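PDB 5E9T: UDP-N-acetylglucosamine--peptide N-acetylglucosaminyltransferase stabilizing protein GtfB from Streptococcus gordonii, which forms a complex with the glycosyltransferase GtfA that attaches the first GlcNAc, taken from UDP-GlcNAc, to the serine-rich repeat adhesin GspB destined for export. Local coordinates for residues G54-L59 with Y120-R125; L59-V64 with R98-K103; V64-F69 with V105-K110; C126-A131 with F139-Y144. All coordinates share one frame; numbering follows the deposited sequence.

How the interactions relate
Residues 54-69, a single loop ahead of strand 71-74, run along the antiparallel sheet through interactions 1, 2 and 3, handing on from one contact to the next at L59 and V64. Interactions 1 and 2 lie closest, their centres about 10 Å apart, and are tied by the salt bridge from D56 OD1 to R98 NH2, 2.7 Å long. Y120 joins interaction 1 to interaction 3, its CE1 lying 3.5 Å from V105 CG1. Interaction 4 follows along the sheet, centred about 17 Å from interaction 1, and R125 reaches across to Y144 O. All four contacts have residues touching the partner glycosyltransferase Gtf1 (GtfA). In interaction 3 the P67 side chain is about 7 Å from a bound magnesium ion.

Interaction 1: residues G54-L59 with Y120-R125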
loop_
_atom_site.group_PDB
_atom_site.type_symbol
_atom_site.label_atom_id
_atom_site.label_comp_id
_atom_site.label_asym_id
_atom_site.label_seq_id
_atom_site.Cartn_x
_atom_site.Cartn_y
_atom_site.Cartn_z
ATOM N N GLY B 54 5.850 -16.650 -38.760
ATOM C CA GLY B 54 5.966 -18.089 -38.619
ATOM C C GLY B 54 6.709 -18.547 -37.385
ATOM O O GLY B 54 7.298 -19.632 -37.398
ATOM N N VAL B 55 6.706 -17.751 -36.320
ATOM C CA VAL B 55 7.317 -18.122 -35.050
ATOM C C VAL B 55 6.195 -18.368 -34.053
ATOM O O VAL B 55 5.345 -17.494 -33.846
ATOM C CB VAL B 55 8.278 -17.037 -34.533
ATOM C CG1 VAL B 55 9.105 -17.583 -33.388
ATOM C CG2 VAL B 55 9.157 -16.523 -35.655
ATOM N N ASP B 56 6.155 -19.570 -33.481
ATOM C CA ASP B 56 5.266 -19.832 -32.355
ATOM C C ASP B 56 6.123 -20.325 -31.188
ATOM O O ASP B 56 6.422 -21.517 -31.080
ATOM C CB ASP B 56 4.214 -20.859 -32.761
ATOM C CG ASP B 56 2.912 -20.697 -32.017
ATOM O OD1 ASP B 56 2.941 -20.502 -30.786
ATOM O OD2 ASP B 56 1.850 -20.753 -32.671
ATOM N N HIS B 57 6.461 -19.408 -30.277
ATOM C CA HIS B 57 7.083 -19.756 -28.996
ATOM C C HIS B 57 6.632 -18.728 -27.970
ATOM O O HIS B 57 7.401 -17.848 -27.560
ATOM C CB HIS B 57 8.608 -19.802 -29.110
ATOM C CG HIS B 57 9.282 -20.461 -27.944
ATOM N ND1 HIS B 57 8.751 -21.559 -27.299
ATOM C CD2 HIS B 57 10.445 -20.180 -27.311
ATOM C CE1 HIS B 57 9.558 -21.923 -26.317
ATOM N NE2 HIS B 57 10.593 -21.103 -26.304
ATOM N N PRO B 58 5.372 -18.790 -27.552
ATOM C CA PRO B 58 4.837 -17.741 -26.677
ATOM C C PRO B 58 5.474 -17.737 -25.299
ATOM O O PRO B 58 6.338 -18.564 -24.989
ATOM C CB PRO B 58 3.341 -18.080 -26.594
ATOM C CG PRO B 58 3.079 -18.984 -27.754
ATOM C CD PRO B 58 4.339 -19.761 -27.942
ATOM N N LEU B 59 5.049 -16.799 -24.462
ATOM C CA LEU B 59 5.529 -16.750 -23.093
ATOM C C LEU B 59 4.777 -17.750 -22.231
ATOM O O LEU B 59 3.573 -17.967 -22.401
ATOM C CB LEU B 59 5.374 -15.345 -22.513
ATOM C CG LEU B 59 6.542 -14.382 -22.702
ATOM C CD1 LEU B 59 6.439 -13.249 -21.700
ATOM C CD2 LEU B 59 7.865 -15.112 -22.555
ATOM N N TYR B 120 0.452 -9.754 -25.470
ATOM C CA TYR B 120 1.505 -10.594 -26.010
ATOM C C TYR B 120 1.007 -11.330 -27.247
ATOM O O TYR B 120 -0.185 -11.622 -27.381
ATOM C CB TYR B 120 2.006 -11.585 -24.951
ATOM C CG TYR B 120 2.780 -10.905 -23.842
ATOM C CD1 TYR B 120 2.125 -10.175 -22.858
ATOM C CD2 TYR B 120 4.166 -10.979 -23.788
ATOM C CE1 TYR B 120 2.827 -9.541 -21.850
ATOM C CE2 TYR B 120 4.876 -10.349 -22.781
ATOM C CZ TYR B 120 4.200 -9.633 -21.815
ATOM O OH TYR B 120 4.898 -9.004 -20.811
ATOM N N ASN B 121 1.935 -11.607 -28.157
ATOM C CA ASN B 121 1.652 -12.285 -29.409
ATOM C C ASN B 121 2.103 -13.745 -29.320
ATOM O O ASN B 121 2.520 -14.228 -28.263
ATOM C CB ASN B 121 2.321 -11.537 -30.565
ATOM C CG ASN B 121 3.813 -11.342 -30.355
ATOM O OD1 ASN B 121 4.458 -12.112 -29.646
ATOM N ND2 ASN B 121 4.369 -10.313 -30.980
ATOM N N LYS B 122 2.010 -14.468 -30.439
ATOM C CA LYS B 122 2.464 -15.853 -30.452
ATOM C C LYS B 122 3.981 -15.965 -30.381
ATOM O O LYS B 122 4.494 -17.042 -30.063
ATOM C CB LYS B 122 1.938 -16.578 -31.695
ATOM C CG LYS B 122 2.502 -16.084 -33.019
ATOM C CD LYS B 122 1.859 -16.827 -34.184
ATOM C CE LYS B 122 2.156 -16.154 -35.516
ATOM N NZ LYS B 122 1.201 -16.582 -36.577
ATOM N N GLN B 123 4.706 -14.883 -30.661
ATOM C CA GLN B 123 6.160 -14.895 -30.571
ATOM C C GLN B 123 6.663 -14.615 -29.163
ATOM O O GLN B 123 7.880 -14.613 -28.947
ATOM C CB GLN B 123 6.766 -13.872 -31.540
ATOM C CG GLN B 123 6.427 -14.089 -33.014
ATOM C CD GLN B 123 5.043 -13.584 -33.387
ATOM O OE1 GLN B 123 4.228 -13.272 -32.519
ATOM N NE2 GLN B 123 4.773 -13.497 -34.682
ATOM N N GLY B 124 5.766 -14.379 -28.207
ATOM C CA GLY B 124 6.148 -14.123 -26.836
ATOM C C GLY B 124 6.493 -12.685 -26.518
ATOM O O GLY B 124 6.752 -12.373 -25.349
ATOM N N ARG B 125 6.528 -11.807 -27.514
ATOM C CA ARG B 125 6.793 -10.397 -27.276
ATOM C C ARG B 125 5.527 -9.667 -26.839
ATOM O O ARG B 125 4.407 -10.080 -27.154
ATOM C CB ARG B 125 7.356 -9.738 -28.532
ATOM C CG ARG B 125 8.224 -8.541 -28.230
ATOM C CD ARG B 125 8.443 -7.682 -29.454
ATOM N NE ARG B 125 7.197 -7.429 -30.169
ATOM C CZ ARG B 125 6.890 -6.266 -30.731
ATOM N NH1 ARG B 125 7.728 -5.246 -30.635
ATOM N NH2 ARG B 125 5.743 -6.114 -31.372
#
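V55 meets K122 and Q123 at the outer end of this contact. Its carbonyl oxygen lies beside the extended aliphatic chain of K122, V55 O being 3.3 Å from K122 CG, while V55 CB rests on Q123 CG at 3.8 Å. The K122 ammonium continues past this point to the D39 carboxylate and L37 O. The D56 side chain crosses that of K122 at about a right angle, but its carboxylate is turned to R98, with which it forms a salt bridge. At H57 the backbones join directly: H57 N donates a weak, bent hydrogen bond to K122 O (3.1 Å, 133° at the hydrogen), while its imidazole leads away to meet the ring of Y255 of the Gtf1 chain, the two planes nearly parallel. P58 covers the same carbonyl oxygen with its ring, its CG coming to 3.3 Å from K122 O, and its backbone passes G124 with P58 CA 3.9 Å from G124 CA. L59 then sets CG against G124 O and extends CD1 to Y120 CE2, 3.5 Å away and oblique to the ring. The partner of the loop is a type I turn, N121 to G124, closed by G124 N to N121 O and N121 N to R125 O bonds. With G124 at positive phi (85°), it is the type I turn plus G1 bulge of a beta hairpin, here linking strands 114-120 and 126-132.

Interaction 2: residues L59-V64 with R98-K103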
loop_
_atom_site.group_PDB
_atom_site.type_symbol
_atom_site.label_atom_id
_atom_site.label_comp_id
_atom_site.label_asym_id
_atom_site.label_seq_id
_atom_site.Cartn_x
_atom_site.Cartn_y
_atom_site.Cartn_z
ATOM N N LEU B 59 5.049 -16.799 -24.462
ATOM C CA LEU B 59 5.529 -16.750 -23.093
ATOM C C LEU B 59 4.777 -17.750 -22.231
ATOM O O LEU B 59 3.573 -17.967 -22.401
ATOM C CB LEU B 59 5.374 -15.345 -22.513
ATOM C CG LEU B 59 6.542 -14.382 -22.702
ATOM C CD1 LEU B 59 6.439 -13.249 -21.700
ATOM C CD2 LEU B 59 7.865 -15.112 -22.555
ATOM N N PHE B 60 5.506 -18.364 -21.307
ATOM C CA PHE B 60 4.936 -19.220 -20.282
ATOM C C PHE B 60 4.667 -18.369 -19.048
ATOM O O PHE B 60 5.416 -17.436 -18.750
ATOM C CB PHE B 60 5.895 -20.368 -19.962
ATOM C CG PHE B 60 5.232 -21.578 -19.363
ATOM C CD1 PHE B 60 4.084 -22.114 -19.926
ATOM C CD2 PHE B 60 5.783 -22.202 -18.256
ATOM C CE1 PHE B 60 3.483 -23.237 -19.376
ATOM C CE2 PHE B 60 5.189 -23.321 -17.705
ATOM C CZ PHE B 60 4.040 -23.840 -18.264
ATOM N N PHE B 61 3.584 -18.701 -18.334
ATOM C CA PHE B 61 3.011 -17.795 -17.337
ATOM C C PHE B 61 4.056 -17.218 -16.390
ATOM O O PHE B 61 3.929 -16.067 -15.957
ATOM C CB PHE B 61 1.936 -18.519 -16.524
ATOM C CG PHE B 61 2.488 -19.375 -15.422
ATOM C CD1 PHE B 61 3.183 -20.539 -15.711
ATOM C CD2 PHE B 61 2.319 -19.017 -14.096
ATOM C CE1 PHE B 61 3.697 -21.325 -14.699
ATOM C CE2 PHE B 61 2.830 -19.801 -13.082
ATOM C CZ PHE B 61 3.519 -20.955 -13.383
ATOM N N ASN B 62 5.093 -17.985 -16.068
ATOM C CA ASN B 62 6.120 -17.555 -15.130
ATOM C C ASN B 62 7.308 -16.885 -15.814
ATOM O O ASN B 62 8.324 -16.639 -15.157
ATOM C CB ASN B 62 6.593 -18.738 -14.278
ATOM C CG ASN B 62 7.192 -19.851 -15.101
ATOM O OD1 ASN B 62 6.752 -20.117 -16.216
ATOM N ND2 ASN B 62 8.198 -20.519 -14.551
ATOM N N GLN B 63 7.227 -16.631 -17.120
ATOM C CA GLN B 63 8.241 -15.852 -17.819
ATOM C C GLN B 63 7.856 -14.388 -18.016
ATOM O O GLN B 63 8.631 -13.637 -18.623
ATOM C CB GLN B 63 8.555 -16.495 -19.167
ATOM C CG GLN B 63 8.799 -17.980 -19.055
ATOM C CD GLN B 63 9.199 -18.605 -20.369
ATOM O OE1 GLN B 63 8.356 -18.852 -21.230
ATOM N NE2 GLN B 63 10.491 -18.866 -20.532
ATOM N N VAL B 64 6.687 -13.969 -17.539
ATOM C CA VAL B 64 6.303 -12.559 -17.536
ATOM C C VAL B 64 7.372 -11.781 -16.778
ATOM O O VAL B 64 7.621 -12.077 -15.600
ATOM C CB VAL B 64 4.921 -12.354 -16.892
ATOM C CG1 VAL B 64 4.580 -10.879 -16.826
ATOM C CG2 VAL B 64 3.852 -13.122 -17.647
ATOM N N ARG B 98 -1.854 -26.081 -25.899
ATOM C CA ARG B 98 -0.920 -25.942 -24.794
ATOM C C ARG B 98 -1.468 -24.945 -23.777
ATOM O O ARG B 98 -2.005 -23.894 -24.140
ATOM C CB ARG B 98 0.440 -25.488 -25.321
ATOM C CG ARG B 98 0.826 -26.135 -26.644
ATOM C CD ARG B 98 2.145 -25.599 -27.186
ATOM N NE ARG B 98 1.962 -24.444 -28.062
ATOM C CZ ARG B 98 2.944 -23.864 -28.747
ATOM N NH1 ARG B 98 4.181 -24.333 -28.661
ATOM N NH2 ARG B 98 2.690 -22.817 -29.521
ATOM N N GLY B 99 -1.346 -25.287 -22.492
ATOM C CA GLY B 99 -1.867 -24.438 -21.444
ATOM C C GLY B 99 -0.829 -23.488 -20.870
ATOM O O GLY B 99 0.375 -23.695 -21.013
ATOM N N ARG B 100 -1.331 -22.438 -20.215
ATOM C CA ARG B 100 -0.517 -21.462 -19.488
ATOM C C ARG B 100 0.389 -20.645 -20.405
ATOM O O ARG B 100 1.503 -20.279 -20.021
ATOM C CB ARG B 100 0.315 -22.134 -18.391
ATOM C CG ARG B 100 -0.506 -22.946 -17.418
ATOM C CD ARG B 100 0.273 -23.246 -16.160
ATOM N NE ARG B 100 -0.603 -23.733 -15.100
ATOM C CZ ARG B 100 -0.188 -24.051 -13.880
ATOM N NH1 ARG B 100 1.092 -23.932 -13.564
ATOM N NH2 ARG B 100 -1.054 -24.486 -12.977
ATOM N N LEU B 101 -0.077 -20.338 -21.611
ATOM C CA LEU B 101 0.644 -19.448 -22.511
ATOM C C LEU B 101 0.148 -18.022 -22.320
ATOM O O LEU B 101 -1.058 -17.780 -22.210
ATOM C CB LEU B 101 0.472 -19.875 -23.970
ATOM C CG LEU B 101 1.285 -21.073 -24.475
ATOM C CD1 LEU B 101 2.782 -20.867 -24.259
ATOM C CD2 LEU B 101 0.830 -22.351 -23.825
ATOM N N VAL B 102 1.084 -17.078 -22.282
ATOM C CA VAL B 102 0.756 -15.707 -21.907
ATOM C C VAL B 102 0.139 -14.986 -23.097
ATOM O O VAL B 102 0.770 -14.834 -24.148
ATOM C CB VAL B 102 1.990 -14.954 -21.393
ATOM C CG1 VAL B 102 1.597 -13.548 -20.974
ATOM C CG2 VAL B 102 2.623 -15.705 -20.233
ATOM N N LYS B 103 -1.098 -14.531 -22.920
ATOM C CA LYS B 103 -1.799 -13.684 -23.874
ATOM C C LYS B 103 -1.719 -12.221 -23.453
ATOM O O LYS B 103 -1.197 -11.380 -24.189
ATOM C CB LYS B 103 -3.258 -14.145 -23.990
ATOM C CG LYS B 103 -4.231 -13.142 -24.589
ATOM C CD LYS B 103 -5.656 -13.667 -24.458
ATOM C CE LYS B 103 -6.695 -12.606 -24.771
ATOM N NZ LYS B 103 -8.019 -12.981 -24.190
#
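F60 and F61 approach R100 in different ways. The R100 chain, extended from CG to NE, runs side by side with F61 and points the same way, its guanidinium plane turned 70° from the ring. R100 CZ stands 5.0 Å from the F61 ring centroid, so any cation-pi attraction is weak at most. F60 instead crosses R100 obliquely, putting CE1 3.5 Å from R100 CB, with G99 O at its ring edge; F61 CD1 lies over one face of the F60 ring, offset toward the rim. V102 points toward the loop between L59 and V64: its CB meets L59 CB at 3.6 Å, and its CG2 meets V64 CG2 at 3.9 Å. F60 N is held by Q63 OE1 (2.9 Å), in the plane of the amide carbonyl and on a lone pair. The bond from V102 N to L59 O and a weak one from F61 N to R100 O flank F60 and L101. They make an isolated beta bridge, docking the loop on strand 101-108 beside the Gtf1 chain, whose Y255 ring meets that of F60 nearly parallel.

Interaction 3: residues V64-F69 with V105-K110; sequences VPVPPF and VDWLDK
V105 and V64 open a contact between a proline-rich loop and one face of the antiparallel sheet, to which strand 101-108 belongs. V105 CG2 meets V64 CG1 at 4.3 Å, and the same methyl lies 4.0 Å above one face of the W107 ring, offset toward its rim. V105 thereby touches both the loop and the indole that continues the contact. D106 turns to the other face of the sheet, where its carboxylate is bonded to Q104 and S117. W107 carries the larger share of the contact on this strand. Its CG is anti to the carbonyl carbon and beside the backbone N (chi1 -69°), and the six-membered ring reaches toward the loop. NE1 is held by E118, while V81 packs on both W107 and V66. R188 of the Gtf1 chain adds a cation-pi contact. No hydrogen bond crosses between the two segments, and the packing is light. P65 O lies at the edge of the indole near CZ2; V66 CG1 comes obliquely to CH2, and P67 meets W107 tip to tip, with P67 CD 4.2 Å from W107 CH2.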
loop_
_atom_site.group_PDB
_atom_site.type_symbol
_atom_site.label_atom_id
_atom_site.label_comp_id
_atom_site.label_asym_id
_atom_site.label_seq_id
_atom_site.Cartn_x
_atom_site.Cartn_y
_atom_site.Cartn_z
ATOM N N VAL B 64 6.687 -13.969 -17.539
ATOM C CA VAL B 64 6.303 -12.559 -17.536
ATOM C C VAL B 64 7.372 -11.781 -16.778
ATOM O O VAL B 64 7.621 -12.077 -15.600
ATOM C CB VAL B 64 4.921 -12.354 -16.892
ATOM C CG1 VAL B 64 4.580 -10.879 -16.826
ATOM C CG2 VAL B 64 3.852 -13.122 -17.647
ATOM N N PRO B 65 8.041 -10.806 -17.394
ATOM C CA PRO B 65 9.034 -10.024 -16.644
ATOM C C PRO B 65 8.354 -9.194 -15.565
ATOM O O PRO B 65 7.414 -8.443 -15.834
ATOM C CB PRO B 65 9.682 -9.140 -17.718
ATOM C CG PRO B 65 9.366 -9.815 -19.016
ATOM C CD PRO B 65 8.016 -10.439 -18.818
ATOM N N VAL B 66 8.855 -9.317 -14.340
ATOM C CA VAL B 66 8.259 -8.661 -13.179
ATOM C C VAL B 66 9.356 -7.926 -12.438
ATOM O O VAL B 66 10.554 -8.164 -12.691
ATOM C CB VAL B 66 7.543 -9.682 -12.259
ATOM C CG1 VAL B 66 6.364 -10.334 -12.977
ATOM C CG2 VAL B 66 8.532 -10.720 -11.780
ATOM N N PRO B 67 9.011 -7.003 -11.546
ATOM C CA PRO B 67 10.028 -6.398 -10.697
ATOM C C PRO B 67 10.793 -7.432 -9.966
ATOM O O PRO B 67 10.264 -8.529 -9.649
ATOM C CB PRO B 67 9.209 -5.482 -9.769
ATOM C CG PRO B 67 7.981 -5.169 -10.535
ATOM C CD PRO B 67 7.672 -6.414 -11.309
ATOM N N PRO B 68 12.051 -7.193 -9.607
ATOM C CA PRO B 68 12.861 -8.206 -8.944
ATOM C C PRO B 68 12.164 -8.761 -7.712
ATOM O O PRO B 68 11.549 -8.033 -6.932
ATOM C CB PRO B 68 14.143 -7.468 -8.586
ATOM C CG PRO B 68 14.246 -6.398 -9.619
ATOM C CD PRO B 68 12.834 -5.973 -9.905
ATOM N N PHE B 69 12.236 -10.092 -7.566
ATOM C CA PHE B 69 11.735 -10.847 -6.413
ATOM C C PHE B 69 10.217 -10.975 -6.378
ATOM O O PHE B 69 9.688 -11.728 -5.554
ATOM C CB PHE B 69 12.220 -10.225 -5.101
ATOM C CG PHE B 69 13.707 -10.253 -4.929
ATOM C CD1 PHE B 69 14.337 -11.386 -4.444
ATOM C CD2 PHE B 69 14.475 -9.145 -5.246
ATOM C CE1 PHE B 69 15.708 -11.413 -4.281
ATOM C CE2 PHE B 69 15.846 -9.167 -5.086
ATOM C CZ PHE B 69 16.462 -10.302 -4.602
ATOM N N VAL B 105 -1.318 -9.581 -19.806
ATOM C CA VAL B 105 -1.081 -9.411 -18.376
ATOM C C VAL B 105 -1.646 -8.063 -17.943
ATOM O O VAL B 105 -1.317 -7.024 -18.529
ATOM C CB VAL B 105 0.413 -9.543 -18.021
ATOM C CG1 VAL B 105 1.271 -8.606 -18.853
ATOM C CG2 VAL B 105 0.628 -9.289 -16.540
ATOM N N ASP B 106 -2.501 -8.084 -16.919
ATOM C CA ASP B 106 -3.285 -6.927 -16.491
ATOM C C ASP B 106 -2.714 -6.382 -15.188
ATOM O O ASP B 106 -2.914 -6.980 -14.128
ATOM C CB ASP B 106 -4.746 -7.326 -16.298
ATOM C CG ASP B 106 -5.563 -7.193 -17.561
ATOM O OD1 ASP B 106 -4.979 -6.864 -18.613
ATOM O OD2 ASP B 106 -6.789 -7.432 -17.499
ATOM N N TRP B 107 -2.063 -5.224 -15.251
ATOM C CA TRP B 107 -1.457 -4.626 -14.067
ATOM C C TRP B 107 -2.478 -3.807 -13.286
ATOM O O TRP B 107 -3.340 -3.142 -13.867
ATOM C CB TRP B 107 -0.264 -3.754 -14.456
ATOM C CG TRP B 107 0.891 -4.554 -14.954
ATOM C CD1 TRP B 107 1.233 -4.772 -16.254
ATOM C CD2 TRP B 107 1.851 -5.264 -14.161
ATOM N NE1 TRP B 107 2.352 -5.568 -16.322
ATOM C CE2 TRP B 107 2.751 -5.883 -15.050
ATOM C CE3 TRP B 107 2.039 -5.434 -12.785
ATOM C CZ2 TRP B 107 3.821 -6.660 -14.610
ATOM C CZ3 TRP B 107 3.102 -6.206 -12.352
ATOM C CH2 TRP B 107 3.979 -6.807 -13.261
ATOM N N LEU B 108 -2.368 -3.852 -11.963
ATOM C CA LEU B 108 -3.304 -3.184 -11.072
ATOM C C LEU B 108 -2.569 -2.162 -10.214
ATOM O O LEU B 108 -1.343 -2.200 -10.083
ATOM C CB LEU B 108 -4.025 -4.186 -10.156
ATOM C CG LEU B 108 -4.552 -5.467 -10.806
ATOM C CD1 LEU B 108 -5.184 -6.381 -9.765
ATOM C CD2 LEU B 108 -5.536 -5.144 -11.912
ATOM N N ASP B 109 -3.334 -1.233 -9.640
ATOM C CA ASP B 109 -2.803 -0.377 -8.592
ATOM C C ASP B 109 -3.087 -1.011 -7.229
ATOM O O ASP B 109 -3.687 -2.084 -7.127
ATOM C CB ASP B 109 -3.367 1.044 -8.701
ATOM C CG ASP B 109 -4.885 1.105 -8.582
ATOM O OD1 ASP B 109 -5.497 0.225 -7.941
ATOM O OD2 ASP B 109 -5.471 2.063 -9.130
ATOM N N LYS B 110 -2.659 -0.332 -6.164
ATOM C CA LYS B 110 -2.729 -0.929 -4.836
ATOM C C LYS B 110 -4.156 -1.050 -4.325
ATOM O O LYS B 110 -4.395 -1.802 -3.373
ATOM C CB LYS B 110 -1.876 -0.125 -3.857
ATOM C CG LYS B 110 -0.398 -0.128 -4.209
ATOM C CD LYS B 110 0.430 0.586 -3.158
ATOM C CE LYS B 110 1.908 0.550 -3.513
ATOM N NZ LYS B 110 2.750 0.016 -2.404
#

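Interaction 4: residues C126-A131 with F139-Y144; sequences CFAKTA and FNTTYY
Backbone hydrogen bonds join F127-A131 to F139-Y144 along most of their length. K129 and T142 form a reciprocal hydrogen-bonded pair, with T142 N to K129 O at 3.0 Å, and Y144 N donates to F127 O near one end. At the other end A131 N bonds to N140 O, while A131 O takes two donors: F139 N and, weakly, N140 N at 3.4 Å. F139 and N140 thus both oppose A131, a classic beta bulge. The polar side-chain link is the hydroxyl pair of T130 and T141, facing each other in a non-hydrogen-bonded pair with OG1 to OG1 at 3.1 Å; these hydroxyls also bond to R119 and H156, respectively. Apolar contacts differ on the two faces. Beside T130 and T141, A128 CB touches Y143 CD2 at 3.7 Å, and the F127 and Y143 rings lie side by side, meeting at their edges. On the opposite face the extended K129 chain crosses Y144 at about a right angle, its CG 3.7 Å from Y144 CE1, while T142 CG2 covers one face of the tyrosine ring toward the rim. N140 ND2 and T142 OG1 there bond to Q163 and R165 of the Gtf1 chain. The two strands run antiparallel at 163°, forming a bulged beta hairpin within the antiparallel sheet that contributes one face to the interface with the glycosyltransferase.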
loop_
_atom_site.group_PDB
_atom_site.type_symbol
_atom_site.label_atom_id
_atom_site.label_comp_id
_atom_site.label_asym_id
_atom_site.label_seq_id
_atom_site.Cartn_x
_atom_site.Cartn_y
_atom_site.Cartn_z
ATOM N N CYS B 126 5.716 -8.570 -26.107
ATOM C CA CYS B 126 4.616 -7.678 -25.750
ATOM C C CYS B 126 4.559 -6.560 -26.785
ATOM O O CYS B 126 5.418 -5.673 -26.799
ATOM C CB CYS B 126 4.810 -7.122 -24.342
ATOM S SG CYS B 126 3.734 -5.730 -23.906
ATOM N N PHE B 127 3.549 -6.608 -27.654
ATOM C CA PHE B 127 3.425 -5.649 -28.742
ATOM C C PHE B 127 2.496 -4.483 -28.432
ATOM O O PHE B 127 2.480 -3.509 -29.194
ATOM C CB PHE B 127 2.948 -6.357 -30.021
ATOM C CG PHE B 127 1.541 -6.871 -29.951
ATOM C CD1 PHE B 127 1.257 -8.070 -29.324
ATOM C CD2 PHE B 127 0.503 -6.166 -30.537
ATOM C CE1 PHE B 127 -0.038 -8.547 -29.265
ATOM C CE2 PHE B 127 -0.794 -6.638 -30.483
ATOM C CZ PHE B 127 -1.065 -7.830 -29.846
ATOM N N ALA B 128 1.734 -4.544 -27.344
ATOM C CA ALA B 128 0.769 -3.493 -27.067
ATOM C C ALA B 128 0.557 -3.349 -25.569
ATOM O O ALA B 128 0.554 -4.340 -24.834
ATOM C CB ALA B 128 -0.569 -3.775 -27.757
ATOM N N LYS B 129 0.379 -2.108 -25.129
ATOM C CA LYS B 129 -0.116 -1.811 -23.795
ATOM C C LYS B 129 -1.349 -0.934 -23.928
ATOM O O LYS B 129 -1.347 0.036 -24.690
ATOM C CB LYS B 129 0.929 -1.104 -22.926
ATOM C CG LYS B 129 2.288 -1.771 -22.849
ATOM C CD LYS B 129 3.191 -0.964 -21.925
ATOM C CE LYS B 129 4.634 -1.423 -21.980
ATOM N NZ LYS B 129 5.514 -0.479 -21.231
ATOM N N THR B 130 -2.395 -1.283 -23.196
ATOM C CA THR B 130 -3.594 -0.465 -23.107
ATOM C C THR B 130 -3.585 0.267 -21.772
ATOM O O THR B 130 -3.286 -0.333 -20.734
ATOM C CB THR B 130 -4.850 -1.324 -23.239
ATOM O OG1 THR B 130 -4.747 -2.130 -24.418
ATOM C CG2 THR B 130 -6.084 -0.458 -23.348
ATOM N N ALA B 131 -3.887 1.559 -21.803
ATOM C CA ALA B 131 -3.942 2.380 -20.603
ATOM C C ALA B 131 -5.392 2.701 -20.275
ATOM O O ALA B 131 -6.197 2.961 -21.173
ATOM C CB ALA B 131 -3.141 3.672 -20.782
ATOM N N PHE B 139 -8.365 4.154 -22.092
ATOM C CA PHE B 139 -7.931 5.446 -22.614
ATOM C C PHE B 139 -7.371 5.310 -24.024
ATOM O O PHE B 139 -7.901 5.895 -24.972
ATOM C CB PHE B 139 -6.893 6.088 -21.695
ATOM C CG PHE B 139 -6.239 7.295 -22.298
ATOM C CD1 PHE B 139 -6.996 8.400 -22.651
ATOM C CD2 PHE B 139 -4.876 7.323 -22.526
ATOM C CE1 PHE B 139 -6.404 9.513 -23.217
ATOM C CE2 PHE B 139 -4.275 8.437 -23.089
ATOM C CZ PHE B 139 -5.042 9.533 -23.437
ATOM N N ASN B 140 -6.280 4.561 -24.176
ATOM C CA ASN B 140 -5.692 4.352 -25.492
ATOM C C ASN B 140 -5.014 2.988 -25.527
ATOM O O ASN B 140 -4.976 2.261 -24.531
ATOM C CB ASN B 140 -4.711 5.479 -25.849
ATOM C CG ASN B 140 -3.473 5.502 -24.960
ATOM O OD1 ASN B 140 -3.217 4.582 -24.185
ATOM N ND2 ASN B 140 -2.687 6.562 -25.087
ATOM N N THR B 141 -4.462 2.655 -26.692
ATOM C CA THR B 141 -3.604 1.492 -26.844
ATOM C C THR B 141 -2.436 1.870 -27.739
ATOM O O THR B 141 -2.641 2.420 -28.823
ATOM C CB THR B 141 -4.355 0.301 -27.445
ATOM O OG1 THR B 141 -5.431 -0.079 -26.578
ATOM C CG2 THR B 141 -3.408 -0.877 -27.628
ATOM N N THR B 142 -1.223 1.591 -27.277
ATOM C CA THR B 142 -0.015 1.817 -28.054
ATOM C C THR B 142 0.479 0.487 -28.603
ATOM O O THR B 142 0.458 -0.529 -27.903
ATOM C CB THR B 142 1.075 2.466 -27.199
ATOM O OG1 THR B 142 0.594 3.703 -26.662
ATOM C CG2 THR B 142 2.331 2.727 -28.022
ATOM N N TYR B 143 0.908 0.492 -29.861
ATOM C CA TYR B 143 1.490 -0.683 -30.495
ATOM C C TYR B 143 2.942 -0.368 -30.828
ATOM O O TYR B 143 3.226 0.623 -31.510
ATOM C CB TYR B 143 0.696 -1.083 -31.741
ATOM C CG TYR B 143 -0.769 -1.356 -31.458
ATOM C CD1 TYR B 143 -1.696 -0.319 -31.434
ATOM C CD2 TYR B 143 -1.227 -2.647 -31.208
ATOM C CE1 TYR B 143 -3.034 -0.555 -31.173
ATOM C CE2 TYR B 143 -2.567 -2.896 -30.947
ATOM C CZ TYR B 143 -3.467 -1.843 -30.932
ATOM O OH TYR B 143 -4.801 -2.070 -30.672
ATOM N N TYR B 144 3.853 -1.204 -30.340
ATOM C CA TYR B 144 5.282 -0.935 -30.388
ATOM C C TYR B 144 5.959 -1.790 -31.447
ATOM O O TYR B 144 5.536 -2.915 -31.727
ATOM C CB TYR B 144 5.953 -1.214 -29.039
ATOM C CG TYR B 144 5.311 -0.529 -27.861
ATOM C CD1 TYR B 144 4.291 -1.146 -27.151
ATOM C CD2 TYR B 144 5.733 0.727 -27.449
ATOM C CE1 TYR B 144 3.702 -0.528 -26.067
ATOM C CE2 TYR B 144 5.149 1.353 -26.368
ATOM C CZ TYR B 144 4.135 0.723 -25.679
ATOM O OH TYR B 144 3.555 1.344 -24.598
#